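Local coordinates for protein prepilin (Salmonella typhi, PDB 3FHV) that forms the subunit of the type IVb pilus of the typhoid bacterium and, probably through it, interacts with the host channel CFTR, at residues 31-34 / 38-41; 53-58 / 64-69. All coordinates share one frame; numbering follows the deposited sequence.

Overall arrangement
Both interactions lie in the C-terminal, PilS-family part of the pilin, the construct lacking the N-terminal portion of the longer protein. They follow each other along the chain: interaction 1 closes before interaction 2 opens, and strand 53-55 is the next regular element after helix 36-45. Their centres are about 17 Å apart, yet they touch, since T40 CG2 of helix 36-45 packs at 4.0 Å on L65 CB of strand 62-66. D41 OD1 is hydrogen-bonded to the backbone N of A63, a second tie from the helix to that strand. Interaction 1 joins a loop to the helix, while interaction 2 forms the edge hairpin of the sheet. There, a modified side chain of a bound peptide packs against V54 and P58.

Interaction 1 of 2, residues 31-34 / 38-41; sequences YAFT and KMTD
The F33 ring carries the backbone and first side-chain carbons of M39 over one face and meets K38 at its edge. M39 CA lies 4.0 Å from the ring centroid and 20° off the ring normal, which identifies a CH-pi contact above the face. M39 CB follows close by, 3.7 Å from F33 CG, and M39 CG keeps the same 3.7 Å from F33 CD2, so the methionine runs across the ring through CA, CB and CG. Its sulfur comes in obliquely: SD is 4.8 Å from the centroid of the F33 ring, 45° off the normal, an oblique Met-aromatic contact. At the edge, near the ring plane, K38 CG stands 4.0 Å from F33 CD1, after which the lysine chain bends at chi2 and leads its amine away.

The torsions of M39 fit this path. It has CG anti to the backbone N (chi1 -178°) and stays extended beyond it, a nearly straight chain that meets the phenylalanine side chain at about a right angle. Outside the two segments, both side chains reach helix 8-25, F33 touching M24 and M25 and M39 touching T21 and M25, while M39 also rests on V75 and P77 of strand 72-78. The contact thus brings the loop after helix 8-25 back onto the early part of helix 36-45, with F33 and M39 both packed on the first helix and M39 linking them to strand 72-78.

No hydrogen bond crosses between the two segments, and only 178 Å² is buried, summed over both. The approach therefore rests on dispersion, on the C-H of M39 CA facing the ring and on the sulfur near it, with the aliphatic part of K38 as its border.

Interaction 2 of 2, residues 53-58 / 64-69; sequences TVSGDP and TLWNSW
T53 O takes the shortest sound polar bond across the strands, from W66 N at 2.8 Å, and L65 CA also points a C-H at it from 3.5 Å. This is an antiparallel beta hairpin, strand 53-55 with strand 62-66, at one edge of the sheet; the directions of 53-55 and 64-66 differ by 149°. T53 with W66 and S55 with T64 are hydrogen-bonded pairs, flanking the non-hydrogen-bonded pair V54 with L65. The S55-T64 pair is bonded both ways: S55 N gives to T64 O and T64 N to S55 O, each at 3.0 Å. By contrast, T53 N to W66 O is weak at 3.5 Å, and a water joins the same two atoms.

T53, S55, T64 and W66 share one face. There S55 OG, held between its backbone N and carbonyl carbon (chi1 56°), sits near the plane of the indole at its NE1 edge; the 2.4 Å separation of S55 OG and W66 NE1 is too short to trust. On the other face V54 CG2 meets L65 CD1, and L65 reaches L17 of helix 8-25. Past the strand, N67 OD1 accepts from W69 N, an Asx turn. A second water joins T53 OG1, at 2.6 Å, to the carbonyl oxygen of N67.

Interaction 1 of 2, residues 31-34 / 38-41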
# COMPACT_ATOMS: atom_id res chain seq x y z
N TYR A 31 5.20 17.16 18.22
CA TYR A 31 4.00 16.61 18.83
C TYR A 31 3.97 15.10 18.67
O TYR A 31 4.74 14.53 17.90
CB TYR A 31 2.74 17.24 18.22
CG TYR A 31 2.52 16.96 16.76
CD1 TYR A 31 1.67 15.93 16.34
CD2 TYR A 31 3.16 17.72 15.78
CE1 TYR A 31 1.46 15.68 14.98
CE2 TYR A 31 2.96 17.48 14.43
CZ TYR A 31 2.11 16.46 14.03
OH TYR A 31 1.93 16.22 12.69
N ALA A 32 3.08 14.45 19.42
CA ALA A 32 2.97 13.00 19.35
C ALA A 32 1.55 12.55 19.67
O ALA A 32 0.78 13.27 20.31
CB ALA A 32 3.95 12.37 20.34
N PHE A 33 1.22 11.35 19.21
CA PHE A 33 -0.10 10.79 19.47
C PHE A 33 -0.11 10.31 20.91
O PHE A 33 0.89 9.79 21.40
CB PHE A 33 -0.39 9.64 18.50
CG PHE A 33 -0.54 10.08 17.07
CD1 PHE A 33 -1.68 10.76 16.66
CD2 PHE A 33 0.45 9.82 16.14
CE1 PHE A 33 -1.82 11.19 15.34
CE2 PHE A 33 0.32 10.24 14.82
CZ PHE A 33 -0.81 10.93 14.42
N THR A 34 -1.24 10.50 21.59
CA THR A 34 -1.37 10.08 22.98
C THR A 34 -2.36 8.93 23.14
O THR A 34 -2.62 8.48 24.25
CB THR A 34 -1.82 11.26 23.88
OG1 THR A 34 -3.12 11.70 23.47
CG2 THR A 34 -0.84 12.41 23.77
N LYS A 38 -6.73 7.84 18.24
CA LYS A 38 -6.42 8.99 17.39
C LYS A 38 -5.41 8.68 16.30
O LYS A 38 -5.56 9.10 15.16
CB LYS A 38 -5.89 10.15 18.24
CG LYS A 38 -5.52 11.39 17.43
CD LYS A 38 -6.74 11.93 16.70
CE LYS A 38 -6.43 13.24 15.97
NZ LYS A 38 -7.66 13.75 15.29
N MET A 39 -4.37 7.94 16.66
CA MET A 39 -3.33 7.58 15.70
C MET A 39 -3.91 6.69 14.60
O MET A 39 -3.56 6.84 13.42
CB MET A 39 -2.19 6.86 16.42
CG MET A 39 -1.03 6.47 15.53
SD MET A 39 0.39 5.89 16.48
CE MET A 39 1.70 6.12 15.29
N THR A 40 -4.78 5.76 15.00
CA THR A 40 -5.39 4.84 14.05
C THR A 40 -6.36 5.59 13.12
O THR A 40 -6.39 5.34 11.92
CB THR A 40 -6.12 3.70 14.79
OG1 THR A 40 -5.17 2.92 15.53
CG2 THR A 40 -6.84 2.77 13.80
N ASP A 41 -7.12 6.53 13.67
CA ASP A 41 -8.05 7.29 12.84
C ASP A 41 -7.29 8.13 11.80
O ASP A 41 -7.70 8.20 10.64
CB ASP A 41 -8.91 8.23 13.70
CG ASP A 41 -9.74 9.17 12.85
OD1 ASP A 41 -10.81 8.75 12.35
OD2 ASP A 41 -9.31 10.33 12.66

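Interaction 2 of 2, residues 53-58 / 64-69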
# COMPACT_ATOMS: atom_id res chain seq x y z
N THR A 53 -10.57 -3.76 7.10
CA THR A 53 -11.94 -3.30 7.31
C THR A 53 -11.98 -2.03 8.15
O THR A 53 -11.47 -2.00 9.28
CB THR A 53 -12.78 -4.39 7.98
OG1 THR A 53 -12.90 -5.50 7.08
CG2 THR A 53 -14.17 -3.88 8.33
N VAL A 54 -12.58 -0.99 7.59
CA VAL A 54 -12.69 0.30 8.24
C VAL A 54 -14.14 0.60 8.59
O VAL A 54 -15.02 0.48 7.75
CB VAL A 54 -12.18 1.42 7.33
CG1 VAL A 54 -12.54 2.78 7.89
CG2 VAL A 54 -10.69 1.29 7.19
N SER A 55 -14.36 0.99 9.84
CA SER A 55 -15.70 1.33 10.29
C SER A 55 -15.65 2.45 11.33
O SER A 55 -14.76 3.31 11.29
CB SER A 55 -16.42 0.09 10.85
OG SER A 55 -15.69 -0.53 11.88
N GLY A 56 -16.61 2.45 12.25
CA GLY A 56 -16.66 3.51 13.25
C GLY A 56 -17.23 4.74 12.57
O GLY A 56 -18.25 4.65 11.89
N ASP A 57 -16.58 5.89 12.74
CA ASP A 57 -17.05 7.13 12.13
C ASP A 57 -15.92 7.98 11.55
O ASP A 57 -15.52 8.98 12.14
CB ASP A 57 -17.82 7.97 13.17
CG ASP A 57 -19.31 8.03 12.89
OD1 ASP A 57 -20.02 8.75 13.63
OD2 ASP A 57 -19.77 7.36 11.94
N PRO A 58 -15.39 7.59 10.38
CA PRO A 58 -14.31 8.36 9.76
C PRO A 58 -14.68 9.80 9.42
O PRO A 58 -13.81 10.67 9.38
CB PRO A 58 -13.93 7.53 8.53
CG PRO A 58 -15.19 6.79 8.21
CD PRO A 58 -15.73 6.40 9.56
N THR A 64 -12.37 3.28 13.03
CA THR A 64 -11.73 2.15 13.67
C THR A 64 -11.32 1.12 12.62
O THR A 64 -11.90 1.07 11.52
CB THR A 64 -12.65 1.50 14.71
OG1 THR A 64 -13.96 1.33 14.15
CG2 THR A 64 -12.74 2.38 15.95
N LEU A 65 -10.33 0.31 12.96
CA LEU A 65 -9.78 -0.70 12.04
C LEU A 65 -10.05 -2.10 12.57
O LEU A 65 -9.99 -2.34 13.77
CB LEU A 65 -8.28 -0.46 11.92
CG LEU A 65 -7.53 -1.03 10.72
CD1 LEU A 65 -8.15 -0.50 9.43
CD2 LEU A 65 -6.07 -0.62 10.83
N TRP A 66 -10.37 -3.03 11.67
CA TRP A 66 -10.67 -4.40 12.07
C TRP A 66 -9.83 -5.37 11.26
O TRP A 66 -9.45 -5.07 10.13
CB TRP A 66 -12.16 -4.70 11.89
CG TRP A 66 -13.05 -3.77 12.65
CD1 TRP A 66 -13.81 -2.76 12.14
CD2 TRP A 66 -13.28 -3.77 14.06
NE1 TRP A 66 -14.50 -2.13 13.15
CE2 TRP A 66 -14.20 -2.73 14.34
CE3 TRP A 66 -12.81 -4.55 15.12
CZ2 TRP A 66 -14.64 -2.45 15.63
CZ3 TRP A 66 -13.25 -4.27 16.40
CH2 TRP A 66 -14.16 -3.23 16.65
N ASN A 67 -9.55 -6.54 11.82
CA ASN A 67 -8.91 -7.59 11.05
C ASN A 67 -9.95 -8.48 10.38
O ASN A 67 -11.16 -8.28 10.53
CB ASN A 67 -7.95 -8.43 11.92
CG ASN A 67 -8.63 -9.10 13.11
OD1 ASN A 67 -9.77 -9.57 13.01
ND2 ASN A 67 -7.91 -9.19 14.23
N SER A 68 -9.46 -9.46 9.63
CA SER A 68 -10.34 -10.38 8.91
C SER A 68 -11.36 -11.12 9.76
O SER A 68 -12.41 -11.54 9.25
CB SER A 68 -9.49 -11.40 8.16
OG SER A 68 -8.74 -10.77 7.15
N TRP A 69 -11.08 -11.28 11.05
CA TRP A 69 -11.99 -12.02 11.91
C TRP A 69 -12.88 -11.17 12.80
O TRP A 69 -13.59 -11.70 13.66
CB TRP A 69 -11.17 -13.01 12.74
CG TRP A 69 -10.31 -13.86 11.86
CD1 TRP A 69 -10.70 -14.99 11.19
CD2 TRP A 69 -8.96 -13.62 11.49
NE1 TRP A 69 -9.66 -15.45 10.41
CE2 TRP A 69 -8.58 -14.63 10.58
CE3 TRP A 69 -8.02 -12.63 11.84
CZ2 TRP A 69 -7.30 -14.69 10.01
CZ3 TRP A 69 -6.75 -12.69 11.27
CH2 TRP A 69 -6.40 -13.71 10.37
O HOH W 1 -12.97 -7.64 8.64
O HOH W 2 -9.61 -6.67 7.68